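Local coordinates for riboflavin kinase, putative (Trypanosoma brucei, PDB 3BNW), which probably phosphorylates riboflavin with ATP to make FMN, the single step of the ATP route to this flavin cofactor, at residues 135-138 with 139-143; 144-147 with 148-152. All coordinates share one frame; numbering follows the deposited sequence.

Contact 1: residues 135-138 with 139-143; sequences ALVD and TIKSD
The backbone oxygen D138 O is gripped twice by one residue, S142, a helical turn further on. The hydroxyl makes the shorter bond, S142 OG to D138 O at 2.8 Å, and arrives nearly in line with the carbonyl. The amide S142 N reaches the same oxygen at 3.2 Å, from 44° above the carbonyl plane, away from the lone-pair directions. With chi1 at -63°, S142 OG sits beside its own backbone N, and hydroxyl and amide can therefore share one acceptor.

T139 repeats the pattern on A135. Its hydroxyl, likewise turned back beside the amide, donates from OG1 to A135 O at 2.9 Å, tilted from the carbonyl plane, whereas the T139 N bond to that oxygen is weak. Such return of a serine or threonine hydroxyl to the carbonyl four residues earlier is a familiar intrahelical arrangement, here within helix 133-151. The regular backbone bonding continues beside it: K141 N and I140 N make the ordinary i to i-4 bonds to V137 O and L136 O.

On the exposed flank, D138 and K141 run side by side in the same direction and close a salt bridge, K141 NZ to D138 OD1 at 3.0 Å. A bend at chi3 (60°) in the lysine chain helps to bring the ammonium back to this carboxylate, while K141 CD lies 4.0 Å from V137 CG1. L136 and I140 also lie alongside each other, L136 CD1 meeting I140 CD1 at 3.6 Å. F130 touches A135, L136 and T139, and R125 of strand 115-126 touches T139 and I140; R125 also forms a salt bridge with D143.

Contact 2: residues 144-147 with 148-152; sequences VQFT and RDMLQ
F146 and M150 meet through different choices of the first torsion: F146 CG lies anti to its backbone N (chi1 178°), which sends the ring along the helix toward the next turn, while M150 CG lies beside its own N (chi1 -67°) and reaches back to it. The two side chains cross at a slant. M150 CG stands over one ring face, 3.7 Å from the centroid of the F146 ring and only 15° off its normal, the geometry of a CH-pi contact. It is displaced toward the rim, and its nearest ring atom is F146 CZ at 3.6 Å. The sulfur is placed more obliquely: M150 SD lies 4.3 Å from the F146 ring centroid, closest to the CE1 and CZ side.

In the backbone of the same two residues, M150 N donates to F146 O at 2.8 Å, so they are joined through backbone and side chain. One residue along, T147 and L151 run side by side, and T147 CG2 touches L151 CD1 at 3.7 Å. The T147 hydroxyl is occupied by D143 O of the preceding turn. Along another side of the helix, the extended chain of R148 passes V144, bringing V144 CG1 4.3 Å above the plane of the R148 guanidinium and offset toward its rim, a loose approach.

F146 also stacks with H8, a histidine of the purification tag and the first modelled residue. T147 packs on Y61 and I124, L151 on W63 and L121; F146 also touches I124, and M150 also touches Y61. The F146-M150 pair is a Met-aromatic contact with i to i+4 spacing, on a helix that packs against strands 58-69 and 115-126 of the antiparallel sheet of the riboflavin kinase fold.

In the fold
Contacts 1 and 2 follow one another without interruption on helix 133-151, with centres about 13 Å apart; contact 1 closes at 143 and contact 2 opens at 144. The shared, continuous helix is what joins them. Both lean on strand 115-126, but their burial differs. Contact 1 is a surface contact, its centre about 17 Å from the chain centre, whereas contact 2 has its centre about 14 Å from it, includes buried residues and also reaches strand 58-69 and helix 154-157. The helix thus becomes more deeply packed against the antiparallel sheet toward its C-terminal end, within the riboflavin kinase family region.

Contact 1: residues 135-138 with 139-143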
loop_
_atom_site.group_PDB
_atom_site.type_symbol
_atom_site.label_atom_id
_atom_site.label_comp_id
_atom_site.label_asym_id
_atom_site.label_seq_id
_atom_site.Cartn_x
_atom_site.Cartn_y
_atom_site.Cartn_z
ATOM N N ALA A 135 -20.586 -2.065 9.212
ATOM C CA ALA A 135 -20.008 -0.742 9.005
ATOM C C ALA A 135 -18.604 -0.854 8.421
ATOM O O ALA A 135 -18.265 -0.137 7.479
ATOM C CB ALA A 135 -19.971 0.030 10.316
ATOM N N LEU A 136 -17.797 -1.752 8.987
ATOM C CA LEU A 136 -16.428 -1.980 8.513
ATOM C C LEU A 136 -16.416 -2.496 7.079
ATOM O O LEU A 136 -15.673 -1.988 6.237
ATOM C CB LEU A 136 -15.682 -2.963 9.430
ATOM C CG LEU A 136 -14.260 -3.404 9.028
ATOM C CD1 LEU A 136 -13.408 -2.258 8.481
ATOM C CD2 LEU A 136 -13.558 -4.056 10.205
ATOM N N VAL A 137 -17.247 -3.493 6.803
ATOM C CA VAL A 137 -17.319 -4.083 5.472
ATOM C C VAL A 137 -17.803 -3.080 4.422
ATOM O O VAL A 137 -17.207 -2.967 3.350
ATOM C CB VAL A 137 -18.192 -5.347 5.470
ATOM C CG1 VAL A 137 -18.451 -5.829 4.047
ATOM C CG2 VAL A 137 -17.514 -6.433 6.294
ATOM N N ASP A 138 -18.861 -2.338 4.729
ATOM C CA ASP A 138 -19.353 -1.313 3.809
ATOM C C ASP A 138 -18.312 -0.228 3.545
ATOM O O ASP A 138 -18.341 0.407 2.493
ATOM C CB ASP A 138 -20.653 -0.683 4.322
ATOM C CG ASP A 138 -21.856 -1.608 4.168
ATOM O OD1 ASP A 138 -21.810 -2.539 3.330
ATOM O OD2 ASP A 138 -22.858 -1.400 4.888
ATOM N N THR A 139 -17.396 -0.020 4.489
ATOM C CA THR A 139 -16.334 0.968 4.317
ATOM C C THR A 139 -15.169 0.425 3.486
ATOM O O THR A 139 -14.617 1.149 2.669
ATOM C CB THR A 139 -15.848 1.525 5.674
ATOM O OG1 THR A 139 -16.940 2.193 6.314
ATOM C CG2 THR A 139 -14.702 2.522 5.491
ATOM N N ILE A 140 -14.803 -0.839 3.677
ATOM C CA ILE A 140 -13.764 -1.446 2.839
ATOM C C ILE A 140 -14.218 -1.538 1.378
ATOM O O ILE A 140 -13.440 -1.247 0.471
ATOM C CB ILE A 140 -13.341 -2.853 3.321
ATOM C CG1 ILE A 140 -12.881 -2.835 4.785
ATOM C CG2 ILE A 140 -12.230 -3.388 2.444
ATOM C CD1 ILE A 140 -12.122 -1.587 5.197
ATOM N N LYS A 141 -15.470 -1.942 1.160
ATOM C CA LYS A 141 -16.071 -1.935 -0.181
ATOM C C LYS A 141 -16.029 -0.544 -0.814
ATOM O O LYS A 141 -15.767 -0.404 -2.011
ATOM C CB LYS A 141 -17.520 -2.426 -0.135
ATOM C CG LYS A 141 -17.686 -3.931 -0.300
ATOM C CD LYS A 141 -18.987 -4.444 0.350
ATOM C CE LYS A 141 -20.260 -3.821 -0.244
ATOM N NZ LYS A 141 -21.425 -3.902 0.698
ATOM N N SER A 142 -16.296 0.480 -0.009
ATOM C CA SER A 142 -16.205 1.858 -0.472
ATOM C C SER A 142 -14.758 2.268 -0.763
ATOM O O SER A 142 -14.512 3.022 -1.696
ATOM C CB SER A 142 -16.825 2.811 0.550
ATOM O OG SER A 142 -18.204 2.537 0.712
ATOM N N ASP A 143 -13.813 1.779 0.037
ATOM C CA ASP A 143 -12.395 2.045 -0.191
ATOM C C ASP A 143 -11.921 1.371 -1.472
ATOM O O ASP A 143 -11.233 1.985 -2.283
ATOM C CB ASP A 143 -11.537 1.522 0.966
ATOM C CG ASP A 143 -11.812 2.222 2.278
ATOM O OD1 ASP A 143 -12.327 3.366 2.292
ATOM O OD2 ASP A 143 -11.491 1.607 3.315
#

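Contact 2: residues 144-147 with 148-152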
loop_
_atom_site.group_PDB
_atom_site.type_symbol
_atom_site.label_atom_id
_atom_site.label_comp_id
_atom_site.label_asym_id
_atom_site.label_seq_id
_atom_site.Cartn_x
_atom_site.Cartn_y
_atom_site.Cartn_z
ATOM N N VAL A 144 -12.286 0.099 -1.630
ATOM C CA VAL A 144 -11.894 -0.693 -2.792
ATOM C C VAL A 144 -12.392 -0.062 -4.095
ATOM O O VAL A 144 -11.631 0.073 -5.049
ATOM C CB VAL A 144 -12.419 -2.148 -2.684
ATOM C CG1 VAL A 144 -12.133 -2.933 -3.961
ATOM C CG2 VAL A 144 -11.798 -2.850 -1.486
ATOM N N GLN A 145 -13.659 0.344 -4.121
ATOM C CA GLN A 145 -14.255 0.919 -5.332
ATOM C C GLN A 145 -13.693 2.309 -5.630
ATOM O O GLN A 145 -13.480 2.660 -6.791
ATOM C CB GLN A 145 -15.784 0.993 -5.217
ATOM C CG GLN A 145 -16.519 0.624 -6.506
ATOM C CD GLN A 145 -16.688 -0.892 -6.681
ATOM O OE1 GLN A 145 -15.708 -1.631 -6.833
ATOM N NE2 GLN A 145 -17.938 -1.355 -6.656
ATOM N N PHE A 146 -13.470 3.094 -4.580
ATOM C CA PHE A 146 -12.892 4.425 -4.705
ATOM C C PHE A 146 -11.500 4.330 -5.319
ATOM O O PHE A 146 -11.214 4.969 -6.329
ATOM C CB PHE A 146 -12.817 5.096 -3.331
ATOM C CG PHE A 146 -12.197 6.463 -3.351
ATOM C CD1 PHE A 146 -12.846 7.527 -3.966
ATOM C CD2 PHE A 146 -10.971 6.696 -2.738
ATOM C CE1 PHE A 146 -12.279 8.798 -3.979
ATOM C CE2 PHE A 146 -10.400 7.966 -2.747
ATOM C CZ PHE A 146 -11.057 9.015 -3.368
ATOM N N THR A 147 -10.654 3.510 -4.702
ATOM C CA THR A 147 -9.306 3.242 -5.191
ATOM C C THR A 147 -9.310 2.822 -6.658
ATOM O O THR A 147 -8.438 3.223 -7.419
ATOM C CB THR A 147 -8.625 2.137 -4.344
ATOM O OG1 THR A 147 -8.466 2.595 -2.994
ATOM C CG2 THR A 147 -7.259 1.760 -4.923
ATOM N N ARG A 148 -10.299 2.022 -7.044
ATOM C CA ARG A 148 -10.460 1.599 -8.435
ATOM C C ARG A 148 -10.934 2.726 -9.349
ATOM O O ARG A 148 -10.449 2.851 -10.469
ATOM C CB ARG A 148 -11.415 0.406 -8.521
ATOM C CG ARG A 148 -10.777 -0.857 -8.003
ATOM C CD ARG A 148 -11.573 -2.107 -8.298
ATOM N NE ARG A 148 -10.690 -3.270 -8.236
ATOM C CZ ARG A 148 -11.087 -4.535 -8.150
ATOM N NH1 ARG A 148 -12.380 -4.850 -8.112
ATOM N NH2 ARG A 148 -10.174 -5.498 -8.097
ATOM N N ASP A 149 -11.878 3.538 -8.880
ATOM C CA ASP A 149 -12.383 4.668 -9.668
ATOM C C ASP A 149 -11.309 5.733 -9.883
ATOM O O ASP A 149 -11.224 6.326 -10.963
ATOM C CB ASP A 149 -13.623 5.289 -9.005
ATOM C CG ASP A 149 -14.858 4.391 -9.098
ATOM O OD1 ASP A 149 -14.819 3.368 -9.820
ATOM O OD2 ASP A 149 -15.875 4.711 -8.449
ATOM N N MET A 150 -10.490 5.964 -8.859
ATOM C CA MET A 150 -9.411 6.952 -8.936
ATOM C C MET A 150 -8.308 6.510 -9.893
ATOM O O MET A 150 -7.805 7.311 -10.675
ATOM C CB MET A 150 -8.807 7.206 -7.549
ATOM C CG MET A 150 -9.742 7.893 -6.553
ATOM S SD MET A 150 -10.408 9.474 -7.100
ATOM C CE MET A 150 -8.898 10.334 -7.507
ATOM N N LEU A 151 -7.943 5.232 -9.832
ATOM C CA LEU A 151 -6.839 4.703 -10.638
ATOM C C LEU A 151 -7.197 4.533 -12.118
ATOM O O LEU A 151 -6.306 4.332 -12.947
ATOM C CB LEU A 151 -6.324 3.380 -10.052
ATOM C CG LEU A 151 -5.603 3.478 -8.697
ATOM C CD1 LEU A 151 -5.355 2.091 -8.130
ATOM C CD2 LEU A 151 -4.292 4.247 -8.797
ATOM N N GLN A 152 -8.486 4.613 -12.451
ATOM C CA GLN A 152 -8.912 4.619 -13.854
ATOM C C GLN A 152 -8.643 5.973 -14.520
ATOM O O GLN A 152 -8.629 6.070 -15.749
ATOM C CB GLN A 152 -10.398 4.257 -13.985
ATOM C CG GLN A 152 -10.737 2.811 -13.615
ATOM C CD GLN A 152 -10.369 1.809 -14.699
ATOM O OE1 GLN A 152 -9.266 1.843 -15.243
ATOM N NE2 GLN A 152 -11.294 0.897 -15.005
#